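Local structure of succinyl-CoA ligase (ADP-forming) subunit alpha (Methanosaeta concilii, 6HXI) at residues A453-R463 against E477-I488; F513-A522 against I546-S554. The protein belongs by name to the CoA-ligase alpha subunits, combines a CoA-ligase region with a helical citrate-synthase-like region, and binds coenzyme A. All coordinates share one frame; numbering follows the deposited sequence. Where two conformers were deposited one is given.

Contact 1. Residues A453-R463 against E477-I488; sequences AIDDAAREFKR and EMKKKGINIPGI. With COA (coenzyme A), chain G.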
loop_
_atom_site.group_PDB
_atom_site.type_symbol
_atom_site.label_atom_id
_atom_site.label_comp_id
_atom_site.label_asym_id
_atom_site.label_seq_id
_atom_site.Cartn_x
_atom_site.Cartn_y
_atom_site.Cartn_z
ATOM N N ALA B 453 -13.683 10.056 11.336
ATOM C CA ALA B 453 -14.708 10.692 12.181
ATOM C C ALA B 453 -15.773 9.682 12.623
ATOM O O ALA B 453 -16.485 9.964 13.583
ATOM C CB ALA B 453 -15.368 11.858 11.448
ATOM N N ILE B 454 -15.838 8.489 11.940
ATOM C CA ILE B 454 -16.804 7.423 12.244
ATOM C C ILE B 454 -16.489 6.863 13.600
ATOM O O ILE B 454 -17.375 6.838 14.447
ATOM C CB ILE B 454 -16.897 6.303 11.180
ATOM C CG1 ILE B 454 -17.214 6.886 9.798
ATOM C CG2 ILE B 454 -17.965 5.258 11.607
ATOM C CD1 ILE B 454 -17.246 5.863 8.630
ATOM N N ASP B 455 -15.220 6.515 13.801
ATOM C CA ASP B 455 -14.675 5.959 15.061
ATOM C C ASP B 455 -14.714 6.996 16.176
ATOM O O ASP B 455 -15.096 6.640 17.257
ATOM C CB ASP B 455 -13.215 5.577 14.867
ATOM C CG ASP B 455 -13.002 4.086 14.943
ATOM O OD1 ASP B 455 -13.919 3.409 15.386
ATOM O OD2 ASP B 455 -11.926 3.628 14.555
ATOM N N ASP B 456 -14.268 8.216 15.894
ATOM C CA ASP B 456 -14.227 9.309 16.872
ATOM C C ASP B 456 -15.604 9.593 17.386
ATOM O O ASP B 456 -15.714 9.788 18.587
ATOM C CB ASP B 456 -13.664 10.619 16.297
ATOM C CG ASP B 456 -12.223 10.660 15.874
ATOM O OD1 ASP B 456 -11.450 9.776 16.309
ATOM O OD2 ASP B 456 -11.851 11.605 15.121
ATOM N N ALA B 457 -16.645 9.613 16.497
ATOM C CA ALA B 457 -18.038 9.869 16.903
ATOM C C ALA B 457 -18.536 8.754 17.788
ATOM O O ALA B 457 -19.081 9.044 18.853
ATOM C CB ALA B 457 -18.961 10.023 15.704
ATOM N N ALA B 458 -18.327 7.491 17.381
ATOM C CA ALA B 458 -18.701 6.347 18.211
ATOM C C ALA B 458 -18.060 6.471 19.620
ATOM O O ALA B 458 -18.773 6.406 20.601
ATOM C CB ALA B 458 -18.303 5.043 17.530
ATOM N N ARG B 459 -16.763 6.750 19.672
ATOM C CA ARG B 459 -15.931 6.905 20.863
ATOM C C ARG B 459 -16.437 8.003 21.795
ATOM O O ARG B 459 -16.767 7.722 22.946
ATOM C CB ARG B 459 -14.500 7.235 20.397
ATOM C CG ARG B 459 -13.388 7.033 21.411
ATOM C CD ARG B 459 -12.154 6.394 20.771
ATOM N NE ARG B 459 -11.825 6.925 19.443
ATOM C CZ ARG B 459 -11.205 6.237 18.495
ATOM N NH1 ARG B 459 -10.925 6.806 17.331
ATOM N NH2 ARG B 459 -10.841 4.980 18.709
ATOM N N GLU B 460 -16.516 9.246 21.283
ATOM C CA GLU B 460 -16.918 10.436 22.023
ATOM C C GLU B 460 -18.343 10.417 22.508
ATOM O O GLU B 460 -18.577 10.784 23.671
ATOM C CB GLU B 460 -16.622 11.735 21.231
ATOM C CG GLU B 460 -15.129 12.075 21.175
ATOM C CD GLU B 460 -14.311 11.918 22.450
ATOM O OE1 GLU B 460 -13.213 11.318 22.388
ATOM O OE2 GLU B 460 -14.761 12.408 23.510
ATOM N N PHE B 461 -19.304 10.023 21.637
ATOM C CA PHE B 461 -20.717 9.945 22.036
ATOM C C PHE B 461 -20.938 8.837 23.068
ATOM O O PHE B 461 -21.646 9.066 24.037
ATOM C CB PHE B 461 -21.653 9.798 20.823
ATOM C CG PHE B 461 -21.924 11.095 20.088
ATOM C CD1 PHE B 461 -20.984 11.627 19.208
ATOM C CD2 PHE B 461 -23.088 11.812 20.316
ATOM C CE1 PHE B 461 -21.231 12.835 18.542
ATOM C CE2 PHE B 461 -23.334 13.019 19.637
ATOM C CZ PHE B 461 -22.416 13.507 18.747
ATOM N N LYS B 462 -20.321 7.652 22.880
ATOM C CA LYS B 462 -20.477 6.527 23.818
ATOM C C LYS B 462 -20.009 6.947 25.236
ATOM O O LYS B 462 -20.735 6.752 26.202
ATOM C CB LYS B 462 -19.710 5.281 23.325
ATOM C CG LYS B 462 -20.163 3.998 23.965
ATOM C CD LYS B 462 -19.108 2.912 23.975
ATOM C CE LYS B 462 -19.678 1.752 24.749
ATOM N NZ LYS B 462 -18.703 1.121 25.672
ATOM N N ARG B 463 -18.824 7.554 25.335
ATOM C CA ARG B 463 -18.231 8.022 26.589
ATOM C C ARG B 463 -19.141 9.046 27.296
ATOM O O ARG B 463 -19.478 8.850 28.457
ATOM C CB ARG B 463 -16.817 8.580 26.331
ATOM C CG ARG B 463 -16.156 9.208 27.557
ATOM C CD ARG B 463 -15.000 10.126 27.201
ATOM N NE ARG B 463 -15.384 11.201 26.277
ATOM C CZ ARG B 463 -15.926 12.363 26.635
ATOM N NH1 ARG B 463 -16.174 12.625 27.913
ATOM N NH2 ARG B 463 -16.235 13.267 25.715
ATOM N N GLU B 477 -18.330 20.740 27.502
ATOM C CA GLU B 477 -16.992 20.172 27.736
ATOM C C GLU B 477 -16.107 20.226 26.467
ATOM O O GLU B 477 -14.939 20.623 26.533
ATOM C CB GLU B 477 -17.109 18.710 28.257
ATOM C CG GLU B 477 -15.775 17.989 28.406
ATOM C CD GLU B 477 -15.818 16.476 28.467
ATOM O OE1 GLU B 477 -15.259 15.832 27.550
ATOM O OE2 GLU B 477 -16.350 15.936 29.462
ATOM N N MET B 478 -16.671 19.810 25.317
ATOM C CA MET B 478 -15.973 19.775 24.031
ATOM C C MET B 478 -15.566 21.168 23.564
ATOM O O MET B 478 -14.477 21.327 23.016
ATOM C CB MET B 478 -16.817 19.061 22.980
ATOM C CG MET B 478 -16.999 17.587 23.273
ATOM S SD MET B 478 -15.476 16.607 23.178
ATOM C CE MET B 478 -15.340 16.360 21.410
ATOM N N LYS B 479 -16.449 22.170 23.777
ATOM C CA LYS B 479 -16.197 23.573 23.440
ATOM C C LYS B 479 -15.001 24.109 24.274
ATOM O O LYS B 479 -14.144 24.789 23.706
ATOM C CB LYS B 479 -17.460 24.414 23.678
ATOM C CG LYS B 479 -17.328 25.882 23.259
ATOM C CD LYS B 479 -18.451 26.718 23.853
ATOM C CE LYS B 479 -18.110 28.181 23.883
ATOM N NZ LYS B 479 -19.337 29.001 24.114
ATOM N N LYS B 480 -14.935 23.766 25.597
ATOM C CA LYS B 480 -13.873 24.186 26.537
ATOM C C LYS B 480 -12.510 23.679 26.119
ATOM O O LYS B 480 -11.535 24.425 26.201
ATOM C CB LYS B 480 -14.178 23.728 27.969
ATOM C CG LYS B 480 -13.407 24.505 29.047
ATOM C CD LYS B 480 -13.911 24.173 30.462
ATOM C CE LYS B 480 -13.548 25.211 31.501
ATOM N NZ LYS B 480 -14.116 24.882 32.838
ATOM N N LYS B 481 -12.454 22.423 25.632
ATOM C CA LYS B 481 -11.237 21.762 25.163
ATOM C C LYS B 481 -10.853 22.222 23.764
ATOM O O LYS B 481 -9.785 21.853 23.285
ATOM C CB LYS B 481 -11.438 20.229 25.185
ATOM C CG LYS B 481 -11.516 19.632 26.593
ATOM C CD LYS B 481 -12.433 18.404 26.672
ATOM C CE LYS B 481 -11.729 17.078 26.483
ATOM N NZ LYS B 481 -12.684 15.933 26.480
ATOM N N GLY B 482 -11.725 22.991 23.114
ATOM C CA GLY B 482 -11.523 23.472 21.747
ATOM C C GLY B 482 -11.608 22.370 20.695
ATOM O O GLY B 482 -10.950 22.451 19.651
ATOM N N ILE B 483 -12.421 21.326 20.967
ATOM C CA ILE B 483 -12.577 20.186 20.063
ATOM C C ILE B 483 -13.958 20.200 19.445
ATOM O O ILE B 483 -14.969 20.094 20.159
ATOM C CB ILE B 483 -12.318 18.783 20.737
ATOM C CG1 ILE B 483 -11.092 18.772 21.720
ATOM C CG2 ILE B 483 -12.198 17.681 19.677
ATOM C CD1 ILE B 483 -9.685 18.690 21.111
ATOM N N ASN B 484 -14.010 20.255 18.113
ATOM C CA ASN B 484 -15.274 20.157 17.417
ATOM C C ASN B 484 -15.772 18.751 17.653
ATOM O O ASN B 484 -14.964 17.821 17.770
ATOM C CB ASN B 484 -15.090 20.388 15.928
ATOM C CG ASN B 484 -15.039 21.834 15.557
ATOM O OD1 ASN B 484 -15.290 22.724 16.366
ATOM N ND2 ASN B 484 -14.726 22.097 14.316
ATOM N N ILE B 485 -17.085 18.596 17.787
ATOM C CA ILE B 485 -17.646 17.289 18.052
ATOM C C ILE B 485 -17.560 16.438 16.791
ATOM O O ILE B 485 -18.109 16.845 15.764
ATOM C CB ILE B 485 -19.084 17.327 18.649
ATOM C CG1 ILE B 485 -19.109 18.087 19.993
ATOM C CG2 ILE B 485 -19.605 15.895 18.813
ATOM C CD1 ILE B 485 -20.520 18.564 20.410
ATOM N N PRO B 486 -16.865 15.273 16.853
ATOM C CA PRO B 486 -16.799 14.405 15.667
ATOM C C PRO B 486 -18.192 13.865 15.335
ATOM O O PRO B 486 -18.964 13.562 16.251
ATOM C CB PRO B 486 -15.803 13.323 16.079
ATOM C CG PRO B 486 -15.898 13.257 17.563
ATOM C CD PRO B 486 -16.200 14.654 18.019
ATOM N N GLY B 487 -18.534 13.861 14.050
ATOM C CA GLY B 487 -19.838 13.424 13.576
ATOM C C GLY B 487 -20.871 14.530 13.519
ATOM O O GLY B 487 -22.009 14.304 13.110
ATOM N N ILE B 488 -20.455 15.756 13.890
ATOM C CA ILE B 488 -21.301 16.950 13.885
ATOM C C ILE B 488 -20.756 17.936 12.880
ATOM O O ILE B 488 -19.565 18.239 12.931
ATOM C CB ILE B 488 -21.444 17.590 15.323
ATOM C CG1 ILE B 488 -22.342 16.747 16.255
ATOM C CG2 ILE B 488 -21.946 19.089 15.277
ATOM C CD1 ILE B 488 -23.948 16.748 15.953
HETATM N N1A COA G . -19.175 20.586 16.944
HETATM C C2A COA G . -19.613 21.360 17.943
HETATM N N3A COA G . -19.768 22.691 17.966
HETATM C C4A COA G . -19.354 23.246 16.816
HETATM C C5A COA G . -18.872 22.579 15.703
HETATM C C6A COA G . -18.819 21.173 15.777
HETATM N N6A COA G . -18.469 20.395 14.753
HETATM N N7A COA G . -18.447 23.480 14.738
HETATM C C8A COA G . -18.689 24.649 15.274
HETATM N N9A COA G . -19.233 24.587 16.532
HETATM C C1B COA G . -19.580 25.702 17.412
HETATM C C2B COA G . -18.448 26.673 17.723
HETATM O O2B COA G . -17.611 26.175 18.769
HETATM C C3B COA G . -19.251 27.904 18.156
HETATM O O3B COA G . -19.723 27.790 19.517
HETATM P P3B COA G . -20.038 29.043 20.452
HETATM O O7A COA G . -20.984 29.918 19.702
HETATM O O8A COA G . -20.607 28.477 21.703
HETATM O O9A COA G . -18.675 29.690 20.758
HETATM C C4B COA G . -20.533 27.825 17.318
HETATM O O4B COA G . -20.592 26.478 16.802
HETATM C C5B COA G . -20.630 28.820 16.189
HETATM O O5B COA G . -19.358 28.840 15.512
HETATM P P1A COA G . -18.676 30.242 15.020
HETATM O O1A COA G . -17.585 30.068 14.028
HETATM O O2A COA G . -18.288 31.132 16.191
HETATM O O3A COA G . -19.997 30.816 14.335
HETATM P P2A COA G . -20.474 31.983 13.363
HETATM O O4A COA G . -20.400 31.526 11.962
HETATM O O5A COA G . -21.905 32.265 13.761
HETATM O O6A COA G . -19.511 33.259 13.628
HETATM C CBP COA G . -19.940 35.635 13.981
HETATM C CCP COA G . -19.805 34.252 14.628
HETATM C CDP COA G . -20.220 36.657 15.092
HETATM C CEP COA G . -18.650 36.034 13.237
HETATM C CAP COA G . -21.121 35.598 12.972
HETATM O OAP COA G . -22.260 34.975 13.538
HETATM C C9P COA G . -21.530 36.926 12.350
HETATM O O9P COA G . -20.893 37.382 11.398
HETATM N N8P COA G . -22.602 37.538 12.880
HETATM C C7P COA G . -23.052 38.856 12.455
HETATM C C6P COA G . -22.921 39.871 13.558
HETATM C C5P COA G . -23.479 41.219 13.165
HETATM O O5P COA G . -24.402 41.308 12.357
HETATM N N4P COA G . -22.901 42.282 13.722
HETATM C C3P COA G . -23.249 43.652 13.368
HETATM C C2P COA G . -22.566 44.120 12.099
HETATM S S1P COA G . -22.966 45.884 11.957
#
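Pro-486 lies against helix 453-463, its ring set over the turn formed by Asp-456, Ala-457 and Glu-460, in the part of the chain that belongs to the citrate synthase C-terminal family. Helix 471-480 is closed by a Schellman motif at Gly-482, and the following loop runs back to the first helix and finishes in a type II beta turn, Ile-485 to Ile-488. Apolar packing comes first. Pro-486 CB rests 3.5 Å from Asp-456 CB, while its CG faces the CG of Glu-460, the two side chains crossing at about a right angle. Gly-487, with positive phi, brings its CA up to the Ala-457 methyl. Phe-461 has CG beside its own backbone N (chi1 -79°), which carries the ring toward the turn: CE1 lies 3.3 Å from Pro-486 O, in the ring plane at its edge, and 3.5 Å from Ile-485 CG2. At the Arg-463 end the contact is ionic. Arg-463, bent at chi3, gives NH2 to Glu-460 OE2 at 2.8 Å, and the same NH2 forms a longer salt bridge to Glu-477 OE1 at 3.3 Å, with guanidinium and carboxylate planes 33° apart. Lys-481 NZ reaches that OE1 from above its carboxylate plane, so two cations share one oxygen in a four-residue network. The loop's other side holds coenzyme A, whose pocket is completed by the second subunit, including Ser-89, Arg-91 and Ser-92 there. Ile-485 N is 3.0 Å from adenine N1A, and the extended Lys-479 side chain places NZ 2.8 Å from phosphate oxygen O8A, a hydrogen bond.

Contact 2. Residues F513-A522 against I546-S554; sequences FPSTELLNYA and ILFIDLMSS
Both carboxylate oxygens of Asp-550 are gripped by the first turn of helix 517-522: Leu-518 N donates to OD1 at 2.9 Å (N-H...O angle 160°) and Leu-519 N to OD2 at 2.8 Å, each on the syn lone pair. A water adds a third link, donating to Asp-550 OD1 while accepting from Glu-517 N and lying 2.7 Å from Ser-515 OG. The buried acid thus sits among backbone N-H groups at a helix N-terminus, a setting that would probably favour its charged form. One turn on, Ser-554 OG accepts from Ser-515 N at 3.2 Å and donates to Asp-550 O, reaching that carbonyl from the face opposite Ser-554 N. In this all-helical, citrate-synthase-like region segments 517-522 and 546-554 run roughly antiparallel, their axes 149° apart in direction and 8.3 Å apart at closest approach. Beyond the carboxylate the interface is apolar. Leu-518, with CG opposite the backbone N (chi1 -167°), thereby lays CD2 alongside CB and CG2 of Ile-549, and its CG meets Ile-546 CG2. Leu-519 sets CB and CD2 against Leu-547 CD2, and the Ala-522 methyl touches Ile-546 CD1. On the other flank Phe-513 stands with its ring nearly perpendicular to the Asp-550 carboxylate. Phe-404 of helix 399-412 meets this ring edge-to-face, while the Phe-513 CE2 edge points at Leu-547 O, 3.3 Å away and in the ring plane.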
loop_
_atom_site.group_PDB
_atom_site.type_symbol
_atom_site.label_atom_id
_atom_site.label_comp_id
_atom_site.label_asym_id
_atom_site.label_seq_id
_atom_site.Cartn_x
_atom_site.Cartn_y
_atom_site.Cartn_z
ATOM N N PHE B 513 -34.335 -0.951 14.488
ATOM C CA PHE B 513 -33.488 -1.352 15.614
ATOM C C PHE B 513 -34.274 -1.559 16.877
ATOM O O PHE B 513 -35.005 -0.650 17.280
ATOM C CB PHE B 513 -32.368 -0.336 15.902
ATOM C CG PHE B 513 -31.161 -0.307 15.005
ATOM C CD1 PHE B 513 -31.221 -0.824 13.710
ATOM C CD2 PHE B 513 -29.983 0.341 15.412
ATOM C CE1 PHE B 513 -30.130 -0.710 12.854
ATOM C CE2 PHE B 513 -28.906 0.438 14.567
ATOM C CZ PHE B 513 -28.992 -0.065 13.285
ATOM N N PRO B 514 -34.057 -2.679 17.586
ATOM C CA PRO B 514 -34.750 -2.874 18.868
ATOM C C PRO B 514 -34.543 -1.713 19.845
ATOM O O PRO B 514 -35.506 -1.294 20.490
ATOM C CB PRO B 514 -34.171 -4.195 19.375
ATOM C CG PRO B 514 -33.830 -4.942 18.110
ATOM C CD PRO B 514 -33.253 -3.870 17.237
ATOM N N SER B 515 -33.310 -1.160 19.903
ATOM C CA SER B 515 -32.933 -0.011 20.738
ATOM C C SER B 515 -32.060 0.985 19.966
ATOM O O SER B 515 -31.199 0.575 19.194
ATOM C CB SER B 515 -32.183 -0.464 21.984
ATOM O OG SER B 515 -30.877 -0.908 21.661
ATOM N N THR B 516 -32.288 2.293 20.194
ATOM C CA THR B 516 -31.550 3.424 19.601
ATOM C C THR B 516 -31.236 4.434 20.727
ATOM O O THR B 516 -31.496 5.624 20.559
ATOM C CB THR B 516 -32.369 4.096 18.460
ATOM O OG1 THR B 516 -33.527 4.715 19.016
ATOM C CG2 THR B 516 -32.789 3.126 17.336
ATOM N N GLU B 517 -30.708 3.964 21.880
ATOM C CA GLU B 517 -30.373 4.807 23.043
ATOM C C GLU B 517 -29.280 5.856 22.734
ATOM O O GLU B 517 -29.428 7.032 23.095
ATOM C CB GLU B 517 -29.949 3.918 24.215
ATOM C CG GLU B 517 -30.046 4.584 25.583
ATOM C CD GLU B 517 -29.519 3.797 26.775
ATOM O OE1 GLU B 517 -28.564 2.999 26.605
ATOM O OE2 GLU B 517 -30.020 4.036 27.898
ATOM N N LEU B 518 -28.190 5.438 22.052
ATOM C CA LEU B 518 -27.133 6.379 21.731
ATOM C C LEU B 518 -27.589 7.337 20.628
ATOM O O LEU B 518 -27.215 8.520 20.650
ATOM C CB LEU B 518 -25.816 5.673 21.448
ATOM C CG LEU B 518 -24.570 6.573 21.399
ATOM C CD1 LEU B 518 -24.379 7.357 22.687
ATOM C CD2 LEU B 518 -23.339 5.777 21.025
ATOM N N LEU B 519 -28.512 6.871 19.751
ATOM C CA LEU B 519 -29.073 7.753 18.735
ATOM C C LEU B 519 -29.970 8.822 19.375
ATOM O O LEU B 519 -29.856 9.993 19.009
ATOM C CB LEU B 519 -29.774 7.006 17.596
ATOM C CG LEU B 519 -30.518 7.896 16.579
ATOM C CD1 LEU B 519 -29.539 8.651 15.663
ATOM C CD2 LEU B 519 -31.490 7.078 15.763
ATOM N N ASN B 520 -30.774 8.445 20.391
ATOM C CA ASN B 520 -31.636 9.408 21.074
ATOM C C ASN B 520 -30.807 10.488 21.789
ATOM O O ASN B 520 -31.143 11.671 21.710
ATOM C CB ASN B 520 -32.662 8.727 21.991
ATOM C CG ASN B 520 -33.661 7.811 21.292
ATOM O OD1 ASN B 520 -34.043 7.987 20.119
ATOM N ND2 ASN B 520 -34.124 6.806 22.022
ATOM N N TYR B 521 -29.683 10.092 22.408
ATOM C CA TYR B 521 -28.736 11.020 23.034
ATOM C C TYR B 521 -28.129 11.910 21.932
ATOM O O TYR B 521 -28.094 13.134 22.066
ATOM C CB TYR B 521 -27.630 10.203 23.757
ATOM C CG TYR B 521 -26.631 11.044 24.539
ATOM C CD1 TYR B 521 -26.868 11.390 25.869
ATOM C CD2 TYR B 521 -25.446 11.484 23.952
ATOM C CE1 TYR B 521 -25.960 12.162 26.589
ATOM C CE2 TYR B 521 -24.529 12.261 24.665
ATOM C CZ TYR B 521 -24.798 12.608 25.979
ATOM O OH TYR B 521 -23.912 13.388 26.683
ATOM N N ALA B 522 -27.685 11.286 20.825
ATOM C CA ALA B 522 -27.053 12.016 19.723
ATOM C C ALA B 522 -27.935 13.109 19.167
ATOM O O ALA B 522 -27.421 14.202 18.904
ATOM C CB ALA B 522 -26.607 11.076 18.623
ATOM N N ILE B 546 -22.404 6.111 15.767
ATOM C CA ILE B 546 -23.413 6.069 16.806
ATOM C C ILE B 546 -24.373 4.897 16.590
ATOM O O ILE B 546 -24.651 4.159 17.542
ATOM C CB ILE B 546 -24.139 7.448 16.890
ATOM C CG1 ILE B 546 -23.212 8.518 17.490
ATOM C CG2 ILE B 546 -25.500 7.350 17.623
ATOM C CD1 ILE B 546 -23.462 9.984 16.941
ATOM N N LEU B 547 -24.886 4.718 15.351
ATOM C CA LEU B 547 -25.835 3.625 15.105
ATOM C C LEU B 547 -25.184 2.267 15.209
ATOM O O LEU B 547 -25.848 1.297 15.545
ATOM C CB LEU B 547 -26.586 3.791 13.777
ATOM C CG LEU B 547 -27.537 4.988 13.725
ATOM C CD1 LEU B 547 -28.111 5.144 12.352
ATOM C CD2 LEU B 547 -28.615 4.858 14.741
ATOM N N PHE B 548 -23.865 2.210 14.956
ATOM C CA PHE B 548 -23.153 0.946 15.085
ATOM C C PHE B 548 -23.064 0.495 16.556
ATOM O O PHE B 548 -23.285 -0.689 16.838
ATOM C CB PHE B 548 -21.816 0.940 14.372
ATOM C CG PHE B 548 -21.575 -0.436 13.805
ATOM C CD1 PHE B 548 -21.013 -1.439 14.587
ATOM C CD2 PHE B 548 -21.954 -0.744 12.508
ATOM C CE1 PHE B 548 -20.831 -2.728 14.082
ATOM C CE2 PHE B 548 -21.796 -2.037 12.007
ATOM C CZ PHE B 548 -21.233 -3.020 12.796
ATOM N N ILE B 549 -22.872 1.449 17.493
ATOM C CA ILE B 549 -22.934 1.176 18.944
ATOM C C ILE B 549 -24.355 0.686 19.286
ATOM O O ILE B 549 -24.507 -0.283 20.030
ATOM C CB ILE B 549 -22.550 2.411 19.830
ATOM C CG1 ILE B 549 -21.137 2.977 19.479
ATOM C CG2 ILE B 549 -22.701 2.097 21.352
ATOM C CD1 ILE B 549 -20.089 1.970 19.459
ATOM N N ASP B 550 -25.389 1.357 18.755
ATOM C CA ASP B 550 -26.785 0.928 18.994
ATOM C C ASP B 550 -27.091 -0.471 18.454
ATOM O O ASP B 550 -27.805 -1.222 19.101
ATOM C CB ASP B 550 -27.771 1.937 18.460
ATOM C CG ASP B 550 -27.932 3.123 19.387
ATOM O OD1 ASP B 550 -27.725 2.947 20.662
ATOM O OD2 ASP B 550 -28.284 4.227 18.876
ATOM N N LEU B 551 -26.547 -0.825 17.285
ATOM C CA LEU B 551 -26.710 -2.145 16.667
ATOM C C LEU B 551 -26.128 -3.208 17.645
ATOM O O LEU B 551 -26.768 -4.232 17.929
ATOM C CB LEU B 551 -25.934 -2.139 15.319
ATOM C CG LEU B 551 -25.949 -3.414 14.476
ATOM C CD1 LEU B 551 -25.673 -3.088 13.023
ATOM C CD2 LEU B 551 -24.839 -4.376 14.897
ATOM N N MET B 552 -24.896 -2.950 18.131
ATOM C CA MET B 552 -24.213 -3.845 19.052
ATOM C C MET B 552 -24.957 -3.997 20.374
ATOM O O MET B 552 -25.088 -5.117 20.848
ATOM C CB MET B 552 -22.780 -3.411 19.261
ATOM C CG MET B 552 -21.908 -3.742 18.077
ATOM S SD MET B 552 -20.191 -3.411 18.451
ATOM C CE MET B 552 -20.202 -1.663 18.546
ATOM N N SER B 553 -25.495 -2.894 20.928
ATOM C CA SER B 553 -26.328 -2.927 22.128
ATOM C C SER B 553 -27.645 -3.674 21.846
ATOM O O SER B 553 -28.164 -4.326 22.741
ATOM C CB SER B 553 -26.651 -1.512 22.599
ATOM O OG SER B 553 -25.468 -0.867 23.030
ATOM N N SER B 554 -28.194 -3.570 20.619
ATOM C CA SER B 554 -29.435 -4.284 20.232
ATOM C C SER B 554 -29.173 -5.794 20.117
ATOM O O SER B 554 -30.034 -6.554 20.518
ATOM C CB SER B 554 -30.013 -3.746 18.930
ATOM O OG SER B 554 -30.445 -2.402 19.038
HETATM O O HOH W 1 -29.285 1.210 22.012
#

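Contact 1 closes before contact 2 opens along the chain, and their centres lie about 16 Å apart within the one helical region related to the citrate synthase C-terminal domain. They meet directly: the Phe-461 ring packs on Ile-546 and Ala-522, and the Phe-461 backbone O lies near Leu-518 CD1, so helix 453-466 lies against both helices of contact 2, 517-530 and 540-555. Helix 540-555 also reaches Ala-453 and Ile-454 through Asp-541. Contact 1 faces coenzyme A and the second subunit; contact 2 is the more buried of the two, and no other protein chain touches its segments. Phe-461 thus touches the coenzyme-bearing loop on one hand and helices 517-530 and 540-555 on the other.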